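Local coordinates for MoaF-like domain-containing protein (Burkholderia vietnamiensis, PDB 5HAL), which is of unknown function, possibly a beta-lactamase, but folds as a small calycin-like beta-barrel of the MoaF-like family that probably holds a small ligand, at residues T22-V25 and L30-L33; H85-A90 and G110-V115; R95-A100 and F105-G110. One frame throughout, in Å; residues are numbered along the deposited sequence.

Contact 1: residues T22-V25 and L30-L33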
ATOM      1  N   THR A  22      -4.954  -9.928   0.335  1.00 33.66           N
ATOM      2  CA  THR A  22      -4.706  -8.937   1.374  1.00 32.82           C
ATOM      3  C   THR A  22      -3.318  -9.151   1.963  1.00 31.71           C
ATOM      4  O   THR A  22      -2.878 -10.288   2.146  1.00 31.74           O
ATOM      5  CB  THR A  22      -5.782  -9.009   2.468  1.00 31.51           C
ATOM      6  OG1 THR A  22      -7.053  -8.697   1.890  1.00 30.19           O
ATOM      7  CG2 THR A  22      -5.497  -8.015   3.607  1.00 28.32           C
ATOM      8  N   PHE A  23      -2.627  -8.047   2.246  1.00 31.99           N
ATOM      9  CA  PHE A  23      -1.259  -8.069   2.745  1.00 31.31           C
ATOM     10  C   PHE A  23      -1.152  -7.180   3.970  1.00 28.00           C
ATOM     11  O   PHE A  23      -1.754  -6.106   4.020  1.00 30.40           O
ATOM     12  CB  PHE A  23      -0.273  -7.619   1.637  1.00 27.50           C
ATOM     13  CG  PHE A  23      -0.385  -8.457   0.412  1.00 31.79           C
ATOM     14  CD1 PHE A  23       0.390  -9.603   0.275  1.00 29.65           C
ATOM     15  CD2 PHE A  23      -1.358  -8.176  -0.547  1.00 25.57           C
ATOM     16  CE1 PHE A  23       0.242 -10.428  -0.828  1.00 29.92           C
ATOM     17  CE2 PHE A  23      -1.516  -8.993  -1.655  1.00 29.73           C
ATOM     18  CZ  PHE A  23      -0.712 -10.123  -1.799  1.00 31.12           C
ATOM     19  N   GLU A  24      -0.396  -7.635   4.962  1.00 33.41           N
ATOM     20  CA  GLU A  24      -0.058  -6.800   6.104  1.00 36.77           C
ATOM     21  C   GLU A  24       1.315  -6.171   5.897  1.00 35.01           C
ATOM     22  O   GLU A  24       2.296  -6.874   5.626  1.00 37.77           O
ATOM     23  CB  GLU A  24      -0.071  -7.605   7.399  1.00 40.85           C
ATOM     24  CG  GLU A  24       0.242  -6.747   8.602  1.00 40.99           C
ATOM     25  CD  GLU A  24       0.121  -7.516   9.904  1.00 49.23           C
ATOM     26  OE1 GLU A  24       1.021  -8.333  10.200  1.00 52.25           O
ATOM     27  OE2 GLU A  24      -0.884  -7.309  10.620  1.00 49.50           O
ATOM     28  N   VAL A  25       1.386  -4.849   6.032  1.00 30.45           N
ATOM     29  CA  VAL A  25       2.643  -4.119   5.956  1.00 29.48           C
ATOM     30  C   VAL A  25       2.961  -3.581   7.343  1.00 31.47           C
ATOM     31  O   VAL A  25       2.087  -3.015   8.010  1.00 34.57           O
ATOM     32  CB  VAL A  25       2.590  -2.996   4.900  1.00 34.96           C
ATOM     33  CG1 VAL A  25       2.673  -3.598   3.497  1.00 35.20           C
ATOM     34  CG2 VAL A  25       1.309  -2.143   5.031  1.00 27.47           C
ATOM     35  N   LEU A  30       3.880   2.017  12.342  1.00 45.43           N
ATOM     36  CA  LEU A  30       2.708   1.895  11.484  1.00 39.99           C
ATOM     37  C   LEU A  30       2.547   0.451  11.031  1.00 42.68           C
ATOM     38  O   LEU A  30       3.488  -0.145  10.497  1.00 41.87           O
ATOM     39  CB  LEU A  30       2.824   2.831  10.268  1.00 40.17           C
ATOM     40  CG  LEU A  30       1.773   2.666   9.170  1.00 41.31           C
ATOM     41  CD1 LEU A  30       0.402   2.826   9.749  1.00 38.26           C
ATOM     42  CD2 LEU A  30       2.001   3.674   8.046  1.00 45.30           C
ATOM     43  N   THR A  31       1.360  -0.106  11.258  1.00 44.19           N
ATOM     44  CA  THR A  31       0.958  -1.389  10.698  1.00 43.92           C
ATOM     45  C   THR A  31      -0.353  -1.193   9.960  1.00 42.68           C
ATOM     46  O   THR A  31      -1.259  -0.521  10.462  1.00 45.43           O
ATOM     47  CB  THR A  31       0.790  -2.464  11.771  1.00 42.73           C
ATOM     48  OG1 THR A  31       2.033  -2.660  12.447  1.00 49.08           O
ATOM     49  CG2 THR A  31       0.343  -3.788  11.149  1.00 43.96           C
ATOM     50  N   ALA A  32      -0.450  -1.763   8.764  1.00 39.87           N
ATOM     51  CA  ALA A  32      -1.658  -1.610   7.970  1.00 35.33           C
ATOM     52  C   ALA A  32      -1.917  -2.880   7.177  1.00 38.75           C
ATOM     53  O   ALA A  32      -1.018  -3.692   6.938  1.00 38.66           O
ATOM     54  CB  ALA A  32      -1.565  -0.409   7.024  1.00 30.79           C
ATOM     55  N   LEU A  33      -3.171  -3.038   6.779  1.00 36.64           N
ATOM     56  CA  LEU A  33      -3.590  -4.069   5.845  1.00 35.28           C
ATOM     57  C   LEU A  33      -3.880  -3.391   4.513  1.00 32.25           C
ATOM     58  O   LEU A  33      -4.543  -2.350   4.487  1.00 32.29           O
ATOM     59  CB  LEU A  33      -4.831  -4.807   6.365  1.00 31.22           C
ATOM     60  CG  LEU A  33      -4.712  -5.606   7.662  1.00 33.31           C
ATOM     61  CD1 LEU A  33      -6.094  -6.050   8.181  1.00 37.87           C
ATOM     62  CD2 LEU A  33      -3.863  -6.834   7.418  1.00 37.22           C
TER
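The carbonyl oxygen of Ala32 is gripped from the neighbouring strand by two groups. Val25 N donates to Ala32 O over 2.8 Å in a nearly straight hydrogen bond, and the CA-H of Glu24 adds a weaker contact, Glu24 CA lying 3.4 Å from Ala32 O. The return bond, Ala32 N to Val25 O at 2.9 Å, makes Val25 and Ala32 a hydrogen-bonded antiparallel pair, and Val25 O in turn takes a CA-H contact from Thr31. One residue along, Glu24 and Leu33 form the non-hydrogen-bonded pair, their CA atoms 4.5 Å apart.

Side chains divide between the two faces of this pairing. On one, Val25 lays its CG2 methyl against Ala32 CB at 3.9 Å. Its chi1 of -75° places CG2 between the backbone N and the carbonyl carbon, where it also lies close to Ala32 O. On the other face the Glu24 chain stands fully extended, CG anti to the backbone N (chi1 -178°). Leu33 reaches back with CD2 to meet Glu24 CB at 3.9 Å, while the Thr31 methyl CG2 touches the glutamate further out, crossing its stem obliquely and approaching OE2 to 3.8 Å. Glu24 is therefore flanked by carbon along its stem, and its charge is answered elsewhere: OE1 forms a salt bridge with Arg26 and a long, weak ion pair with Arg113.

Phe23 turns away from the 30-33 strand and packs on Leu112 and edge-to-face on Phe89. With strand axes 4.7 Å apart and running at 179° to each other, this is the first beta hairpin of the chain, strands 22-27 and 30-36, opening the up-and-down eight-stranded antiparallel barrel expected of a calycin-clan protein.

Contact 2: residues H85-A90 and G110-V115; sequences HIDDFA and GSLRAV. With EDO (1,2-ethanediol), chain B.
Leu112, modelled in two conformers of which one is described, points toward residues 85-90 and sets its CD1 methyl on Asp87 and both methyls against Phe89. Leu112 CD1 lies 3.6 Å from Asp87 CG, the side chains crossing at about a right angle. Leu112 CD2 is 3.7 Å from Phe89 CD1, and Leu112 CD1 also sits above one face of that ring, offset toward its rim. With CG anti to the backbone N (chi1 176°), the branch reaches that way in this conformer.

Asp87 is turned along its own strand to His85. ND1 of His85 donates to Asp87 OD2 at 2.7 Å, lying 20° out of the carboxylate plane on the syn side, while the oxygen stays in the plane of the imidazole. The second oxygen, Asp87 OD1, is held by Ser94 OG. His85 NE2 shares a 2.8 Å hydrogen bond with O1 of a 1,2-ethanediol, probably from the crystallisation liquor.

No hydrogen bond joins the two segments. They meet by van der Waals packing, Leu112 on the Phe89 ring and on the carboxylate of the buried His85-Asp87 pair, whose bonds fix the rotation of the imidazole and present NE2 to a small hydroxyl compound.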
ATOM      1  N   HIS A  85       4.115   3.028  -2.983  1.00 22.01           N
ATOM      2  CA  HIS A  85       4.723   1.796  -2.490  1.00 20.36           C
ATOM      3  C   HIS A  85       5.663   1.218  -3.535  1.00 29.84           C
ATOM      4  O   HIS A  85       5.333   1.187  -4.722  1.00 27.62           O
ATOM      5  CB  HIS A  85       3.677   0.718  -2.207  1.00 21.06           C
ATOM      6  CG  HIS A  85       2.995   0.831  -0.887  1.00 25.40           C
ATOM      7  ND1 HIS A  85       2.522  -0.275  -0.209  1.00 25.20           N
ATOM      8  CD2 HIS A  85       2.659   1.910  -0.139  1.00 24.14           C
ATOM      9  CE1 HIS A  85       1.945   0.121   0.913  1.00 26.97           C
ATOM     10  NE2 HIS A  85       2.018   1.441   0.979  1.00 25.21           N
ATOM     11  N   ILE A  86       6.798   0.684  -3.084  1.00 28.06           N
ATOM     12  CA  ILE A  86       7.569  -0.275  -3.868  1.00 27.91           C
ATOM     13  C   ILE A  86       7.515  -1.571  -3.081  1.00 28.50           C
ATOM     14  O   ILE A  86       8.215  -1.734  -2.075  1.00 28.07           O
ATOM     15  CB  ILE A  86       9.009   0.175  -4.120  1.00 29.99           C
ATOM     16  CG1 ILE A  86       8.982   1.538  -4.805  1.00 29.22           C
ATOM     17  CG2 ILE A  86       9.734  -0.842  -4.993  1.00 26.51           C
ATOM     18  CD1 ILE A  86      10.265   2.243  -4.745  1.00 37.15           C
ATOM     19  N   ASP A  87       6.653  -2.479  -3.515  1.00 26.08           N
ATOM     20  CA  ASP A  87       6.321  -3.675  -2.759  1.00 27.13           C
ATOM     21  C   ASP A  87       6.860  -4.889  -3.501  1.00 30.56           C
ATOM     22  O   ASP A  87       6.484  -5.139  -4.649  1.00 34.51           O
ATOM     23  CB  ASP A  87       4.810  -3.775  -2.547  1.00 24.95           C
ATOM     24  CG  ASP A  87       4.304  -2.774  -1.519  1.00 29.03           C
ATOM     25  OD1 ASP A  87       5.153  -2.118  -0.887  1.00 27.98           O
ATOM     26  OD2 ASP A  87       3.073  -2.645  -1.331  1.00 25.80           O
ATOM     27  N   ASP A  88       7.748  -5.624  -2.839  1.00 33.31           N
ATOM     28  CA  ASP A  88       8.386  -6.816  -3.386  1.00 34.56           C
ATOM     29  C   ASP A  88       7.719  -8.012  -2.718  1.00 35.75           C
ATOM     30  O   ASP A  88       7.951  -8.274  -1.531  1.00 38.26           O
ATOM     31  CB  ASP A  88       9.891  -6.755  -3.118  1.00 39.08           C
ATOM     32  CG  ASP A  88      10.657  -7.987  -3.606  1.00 41.53           C
ATOM     33  OD1 ASP A  88      10.068  -9.059  -3.837  1.00 38.82           O
ATOM     34  OD2 ASP A  88      11.891  -7.868  -3.730  1.00 44.90           O
ATOM     35  N   PHE A  89       6.880  -8.728  -3.477  1.00 33.80           N
ATOM     36  CA  PHE A  89       6.071  -9.800  -2.916  1.00 38.40           C
ATOM     37  C   PHE A  89       6.828 -11.108  -2.765  1.00 45.01           C
ATOM     38  O   PHE A  89       6.301 -12.032  -2.137  1.00 45.20           O
ATOM     39  CB  PHE A  89       4.820 -10.017  -3.773  1.00 32.25           C
ATOM     40  CG  PHE A  89       3.862  -8.865  -3.721  1.00 33.48           C
ATOM     41  CD1 PHE A  89       2.767  -8.900  -2.879  1.00 31.23           C
ATOM     42  CD2 PHE A  89       4.091  -7.722  -4.473  1.00 30.72           C
ATOM     43  CE1 PHE A  89       1.894  -7.831  -2.811  1.00 32.91           C
ATOM     44  CE2 PHE A  89       3.223  -6.653  -4.415  1.00 35.37           C
ATOM     45  CZ  PHE A  89       2.120  -6.707  -3.573  1.00 32.33           C
ATOM     46  N   ALA A  90       8.032 -11.219  -3.320  1.00 48.64           N
ATOM     47  CA  ALA A  90       8.827 -12.424  -3.101  1.00 51.97           C
ATOM     48  C   ALA A  90       9.693 -12.294  -1.853  1.00 53.23           C
ATOM     49  O   ALA A  90       9.727 -13.201  -1.019  1.00 54.53           O
ATOM     50  CB  ALA A  90       9.699 -12.722  -4.322  1.00 48.48           C
ATOM     51  N   GLY A 110       9.450  -1.487   5.459  1.00 35.71           N
ATOM     52  CA  GLY A 110       9.200  -2.575   6.372  1.00 38.30           C
ATOM     53  C   GLY A 110       8.894  -3.867   5.667  1.00 37.39           C
ATOM     54  O   GLY A 110       9.291  -4.083   4.521  1.00 40.14           O
ATOM     55  N   SER A 111       8.192  -4.737   6.382  1.00 35.87           N
ATOM     56  CA  SER A 111       7.856  -6.060   5.904  1.00 34.76           C
ATOM     57  C   SER A 111       6.506  -6.046   5.199  1.00 40.97           C
ATOM     58  O   SER A 111       5.682  -5.150   5.393  1.00 30.89           O
ATOM     59  CB  SER A 111       7.817  -7.050   7.063  1.00 39.35           C
ATOM     60  OG  SER A 111       6.843  -6.637   8.002  1.00 44.44           O
ATOM     61  N   LEU A 112       6.295  -7.071   4.379  1.00 38.00           N
ATOM     62  CA  LEU A 112       5.045  -7.272   3.660  0.59 37.06           C
ATOM     63  C   LEU A 112       4.761  -8.764   3.641  1.00 40.68           C
ATOM     64  O   LEU A 112       5.618  -9.553   3.239  1.00 40.76           O
ATOM     65  CB  LEU A 112       5.121  -6.717   2.232  0.59 34.51           C
ATOM     66  CG  LEU A 112       3.914  -6.944   1.311  0.59 34.99           C
ATOM     67  CD1 LEU A 112       3.771  -5.802   0.308  0.59 27.81           C
ATOM     68  CD2 LEU A 112       4.000  -8.275   0.578  0.59 29.15           C
ATOM     69  N   ARG A 113       3.568  -9.160   4.088  1.00 38.71           N
ATOM     70  CA  ARG A 113       3.252 -10.585   4.085  1.00 43.44           C
ATOM     71  C   ARG A 113       1.768 -10.813   3.810  1.00 42.86           C
ATOM     72  O   ARG A 113       0.908 -10.027   4.219  1.00 41.58           O
ATOM     73  CB  ARG A 113       3.654 -11.263   5.401  1.00 50.26           C
ATOM     74  CG  ARG A 113       2.813 -10.860   6.578  1.00 62.73           C
ATOM     75  CD  ARG A 113       2.894 -11.874   7.717  1.00 75.37           C
ATOM     76  NE  ARG A 113       1.825 -11.635   8.684  1.00 82.25           N
ATOM     77  CZ  ARG A 113       0.715 -12.363   8.774  1.00 89.32           C
ATOM     78  NH1 ARG A 113       0.526 -13.408   7.974  1.00 87.60           N
ATOM     79  NH2 ARG A 113      -0.204 -12.051   9.678  1.00 93.51           N
ATOM     80  N   ALA A 114       1.489 -11.910   3.107  1.00 46.01           N
ATOM     81  CA  ALA A 114       0.121 -12.303   2.784  1.00 47.65           C
ATOM     82  C   ALA A 114      -0.663 -12.661   4.040  1.00 46.37           C
ATOM     83  O   ALA A 114      -0.163 -13.359   4.921  1.00 52.90           O
ATOM     84  CB  ALA A 114       0.131 -13.499   1.830  1.00 42.33           C
ATOM     85  N   VAL A 115      -1.902 -12.174   4.114  1.00 44.91           N
ATOM     86  CA  VAL A 115      -2.816 -12.462   5.227  1.00 47.73           C
ATOM     87  C   VAL A 115      -3.735 -13.630   4.877  1.00 54.49           C
ATOM     88  O   VAL A 115      -4.179 -13.734   3.735  1.00 54.27           O
ATOM     89  CB  VAL A 115      -3.666 -11.220   5.588  1.00 52.50           C
ATOM     90  CG1 VAL A 115      -4.664 -11.546   6.701  1.00 65.18           C
ATOM     91  CG2 VAL A 115      -2.779 -10.066   5.981  1.00 53.64           C
ATOM     92  OXT VAL A 115      -4.072 -14.481   5.708  1.00 62.40           O
TER
HETATM   93  C1  EDO B 201       1.325   4.384   3.522  1.00 63.28           C
HETATM   94  O1  EDO B 201       1.365   2.964   3.292  1.00 51.30           O
HETATM   95  C2  EDO B 201       0.075   4.750   4.314  1.00 64.84           C
HETATM   96  O2  EDO B 201       0.126   6.110   4.763  1.00 65.11           O

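Contact 3: residues R95-A100 and F105-G110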
ATOM      1  N   ARG A  95       8.590  -0.623   0.658  1.00 33.61           N
ATOM      2  CA  ARG A  95       9.210   0.684   0.825  1.00 28.15           C
ATOM      3  C   ARG A  95       8.216   1.749   0.383  1.00 34.53           C
ATOM      4  O   ARG A  95       7.702   1.696  -0.740  1.00 31.40           O
ATOM      5  CB  ARG A  95      10.505   0.780   0.024  1.00 34.72           C
ATOM      6  CG  ARG A  95      11.230   2.088   0.237  1.00 52.63           C
ATOM      7  CD  ARG A  95      12.570   2.123  -0.493  1.00 60.35           C
ATOM      8  NE  ARG A  95      13.482   1.060  -0.074  1.00 67.48           N
ATOM      9  CZ  ARG A  95      14.171   1.078   1.060  1.00 62.62           C
ATOM     10  NH1 ARG A  95      14.036   2.100   1.896  1.00 57.58           N
ATOM     11  NH2 ARG A  95      14.986   0.076   1.358  1.00 60.43           N
ATOM     12  N   THR A  96       7.934   2.709   1.264  1.00 33.39           N
ATOM     13  CA  THR A  96       6.844   3.645   1.028  1.00 29.11           C
ATOM     14  C   THR A  96       7.310   5.087   1.144  1.00 30.03           C
ATOM     15  O   THR A  96       8.169   5.434   1.960  1.00 28.02           O
ATOM     16  CB  THR A  96       5.663   3.423   2.001  1.00 30.41           C
ATOM     17  OG1 THR A  96       6.063   3.755   3.333  1.00 35.84           O
ATOM     18  CG2 THR A  96       5.234   1.986   1.975  1.00 32.87           C
ATOM     19  N   PHE A  97       6.696   5.919   0.316  1.00 25.03           N
ATOM     20  CA  PHE A  97       6.870   7.360   0.307  1.00 26.22           C
ATOM     21  C   PHE A  97       5.479   7.955   0.399  1.00 28.88           C
ATOM     22  O   PHE A  97       4.613   7.635  -0.419  1.00 30.60           O
ATOM     23  CB  PHE A  97       7.575   7.810  -0.976  1.00 23.19           C
ATOM     24  CG  PHE A  97       8.878   7.087  -1.229  1.00 27.19           C
ATOM     25  CD1 PHE A  97      10.075   7.631  -0.798  1.00 23.05           C
ATOM     26  CD2 PHE A  97       8.897   5.857  -1.882  1.00 30.07           C
ATOM     27  CE1 PHE A  97      11.299   6.961  -1.019  1.00 26.28           C
ATOM     28  CE2 PHE A  97      10.105   5.185  -2.103  1.00 28.10           C
ATOM     29  CZ  PHE A  97      11.311   5.751  -1.670  1.00 24.12           C
ATOM     30  N   PHE A  98       5.259   8.809   1.390  1.00 23.39           N
ATOM     31  CA  PHE A  98       3.920   9.269   1.733  1.00 27.53           C
ATOM     32  C   PHE A  98       3.990  10.781   1.907  1.00 25.80           C
ATOM     33  O   PHE A  98       4.786  11.283   2.708  1.00 25.38           O
ATOM     34  CB  PHE A  98       3.420   8.531   2.997  1.00 30.59           C
ATOM     35  CG  PHE A  98       2.260   9.182   3.701  1.00 41.64           C
ATOM     36  CD1 PHE A  98       2.373   9.568   5.032  1.00 51.52           C
ATOM     37  CD2 PHE A  98       1.037   9.368   3.056  1.00 52.01           C
ATOM     38  CE1 PHE A  98       1.286  10.160   5.706  1.00 56.72           C
ATOM     39  CE2 PHE A  98      -0.053   9.958   3.720  1.00 51.62           C
ATOM     40  CZ  PHE A  98       0.073  10.358   5.040  1.00 48.49           C
ATOM     41  N   THR A  99       3.221  11.506   1.104  1.00 23.95           N
ATOM     42  CA  THR A  99       3.116  12.957   1.222  1.00 26.36           C
ATOM     43  C   THR A  99       1.743  13.239   1.813  1.00 27.87           C
ATOM     44  O   THR A  99       0.724  13.019   1.149  1.00 26.11           O
ATOM     45  CB  THR A  99       3.287  13.659  -0.128  1.00 21.50           C
ATOM     46  OG1 THR A  99       4.526  13.267  -0.741  1.00 23.48           O
ATOM     47  CG2 THR A  99       3.279  15.177   0.063  1.00 21.05           C
ATOM     48  N   ALA A 100       1.714  13.694   3.065  1.00 26.84           N
ATOM     49  CA  ALA A 100       0.447  14.027   3.704  1.00 24.21           C
ATOM     50  C   ALA A 100      -0.173  15.255   3.050  1.00 26.22           C
ATOM     51  O   ALA A 100       0.497  16.024   2.350  1.00 26.07           O
ATOM     52  CB  ALA A 100       0.640  14.280   5.198  1.00 21.43           C
ATOM     53  N   PHE A 105       6.538  14.950   4.296  1.00 27.31           N
ATOM     54  CA  PHE A 105       7.003  13.864   3.448  1.00 27.04           C
ATOM     55  C   PHE A 105       7.593  12.800   4.353  1.00 28.83           C
ATOM     56  O   PHE A 105       8.503  13.087   5.136  1.00 25.53           O
ATOM     57  CB  PHE A 105       8.042  14.377   2.445  1.00 22.91           C
ATOM     58  CG  PHE A 105       8.397  13.394   1.358  1.00 21.49           C
ATOM     59  CD1 PHE A 105       7.422  12.595   0.771  1.00 21.87           C
ATOM     60  CD2 PHE A 105       9.713  13.300   0.898  1.00 24.93           C
ATOM     61  CE1 PHE A 105       7.744  11.707  -0.252  1.00 22.17           C
ATOM     62  CE2 PHE A 105      10.051  12.422  -0.125  1.00 26.87           C
ATOM     63  CZ  PHE A 105       9.072  11.623  -0.703  1.00 20.60           C
ATOM     64  N   HIS A 106       7.076  11.579   4.251  1.00 25.90           N
ATOM     65  CA  HIS A 106       7.460  10.490   5.135  1.00 27.70           C
ATOM     66  C   HIS A 106       7.961   9.308   4.323  1.00 26.82           C
ATOM     67  O   HIS A 106       7.305   8.881   3.368  1.00 27.35           O
ATOM     68  CB  HIS A 106       6.279  10.053   6.011  1.00 32.51           C
ATOM     69  CG  HIS A 106       5.802  11.122   6.939  1.00 41.13           C
ATOM     70  ND1 HIS A 106       4.540  11.666   6.859  1.00 41.26           N
ATOM     71  CD2 HIS A 106       6.434  11.777   7.943  1.00 41.57           C
ATOM     72  CE1 HIS A 106       4.408  12.596   7.790  1.00 40.07           C
ATOM     73  NE2 HIS A 106       5.547  12.688   8.455  1.00 43.03           N
ATOM     74  N   ARG A 107       9.118   8.789   4.704  1.00 27.90           N
ATOM     75  CA  ARG A 107       9.680   7.590   4.108  1.00 29.76           C
ATOM     76  C   ARG A 107       9.684   6.498   5.156  1.00 29.74           C
ATOM     77  O   ARG A 107      10.133   6.720   6.284  1.00 34.58           O
ATOM     78  CB  ARG A 107      11.106   7.836   3.613  1.00 35.33           C
ATOM     79  CG  ARG A 107      11.236   8.999   2.669  1.00 41.56           C
ATOM     80  CD  ARG A 107      12.551   9.657   2.934  1.00 48.37           C
ATOM     81  NE  ARG A 107      13.180  10.175   1.737  1.00 43.32           N
ATOM     82  CZ  ARG A 107      13.281  11.466   1.460  1.00 39.57           C
ATOM     83  NH1 ARG A 107      12.779  12.366   2.297  1.00 36.56           N
ATOM     84  NH2 ARG A 107      13.898  11.850   0.352  1.00 31.63           N
ATOM     85  N   LEU A 108       9.168   5.332   4.790  1.00 30.03           N
ATOM     86  CA  LEU A 108       9.160   4.183   5.679  1.00 33.69           C
ATOM     87  C   LEU A 108       9.513   2.954   4.864  1.00 34.74           C
ATOM     88  O   LEU A 108       9.238   2.891   3.665  1.00 36.93           O
ATOM     89  CB  LEU A 108       7.790   3.975   6.346  1.00 37.47           C
ATOM     90  CG  LEU A 108       7.267   4.982   7.368  1.00 40.20           C
ATOM     91  CD1 LEU A 108       5.830   4.635   7.733  1.00 35.76           C
ATOM     92  CD2 LEU A 108       8.156   4.987   8.613  1.00 39.13           C
ATOM     93  N   ASP A 109      10.127   1.978   5.508  1.00 35.46           N
ATOM     94  CA  ASP A 109      10.285   0.698   4.846  1.00 40.51           C
ATOM     95  C   ASP A 109      10.096  -0.408   5.872  1.00 36.88           C
ATOM     96  O   ASP A 109      10.489  -0.261   7.031  1.00 38.83           O
ATOM     97  CB  ASP A 109      11.635   0.609   4.137  1.00 47.03           C
ATOM     98  CG  ASP A 109      12.708   0.147   5.034  1.00 63.93           C
ATOM     99  OD1 ASP A 109      13.124   0.947   5.895  1.00 78.95           O
ATOM    100  OD2 ASP A 109      13.133  -1.018   4.883  1.00 69.04           O
ATOM    101  N   GLY A 110       9.450  -1.487   5.459  1.00 35.71           N
ATOM    102  CA  GLY A 110       9.200  -2.575   6.372  1.00 38.30           C
ATOM    103  C   GLY A 110       8.894  -3.867   5.667  1.00 37.39           C
ATOM    104  O   GLY A 110       9.291  -4.083   4.521  1.00 40.14           O
TER
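This is a largely exposed beta hairpin, the last in the barrel: strand 93-99 turns back through a short loop into strand 105-114, and the two run antiparallel with axes 4.7 Å apart. Five consecutive residue pairs are in register, from Arg95 opposite Asp109 to Thr99 opposite Phe105. Two of them are hydrogen-bonded pairs. Thr96 and Leu108 exchange bonds, Thr96 N reaching Leu108 O at 2.7 Å; Phe98 and His106 do the same, with Phe98 N 2.8 Å from His106 O.

Thr96 OG1 adds a weak bond of 3.3 Å to Leu108 O, so that oxygen has two donors. A chi1 of 67° sets the hydroxyl between the backbone N and carbonyl carbon of Thr96, facing the partner strand. On the same face the Phe98 and His106 rings lie side by side, rim to rim, with planes 24° apart and neither over the other.

The opposite face carries Arg95, Phe97, Thr99, Phe105, Arg107 and Asp109. Arg95, its chain bent at chi3, brings its guanidinium alongside Asp109 with one face over Asp109 CB. Arg95 NH2 and Asp109 OD2 remain 4.1 Å apart with no N-H aimed at the oxygen, so any attraction is of charges alone. At the other end the Phe105 ring leans across toward strand 93-99: Phe105 CE1 comes to 4.0 Å from Phe97 CB, Phe105 CE2 lies over one face of the Arg107 guanidinium, and Phe105 CD1 sits 3.3 Å from Thr99 OG1.

How the contacts relate
Contacts 1 and 3 are both hairpins of neighbouring strands, held by backbone hydrogen bonds; contact 2 instead joins strands 82-88 and 105-114, with strand 93-99 between them, through side chains alone. Contact 3 is the most exposed, with charged and aromatic groups outside, whereas contacts 1 and 2 are partly buried. Strand 105-114 serves contacts 2 and 3, which share Gly110, and it also pairs with strand 22-27 of contact 1: Glu24 N probably bonds to Arg113 O, closing the barrel. Thr22 O and Val115 N, a second probable hydrogen bond, also join contact 1 to contact 2, and His85 CD2 against Thr96 CG2 links contact 2 to contact 3.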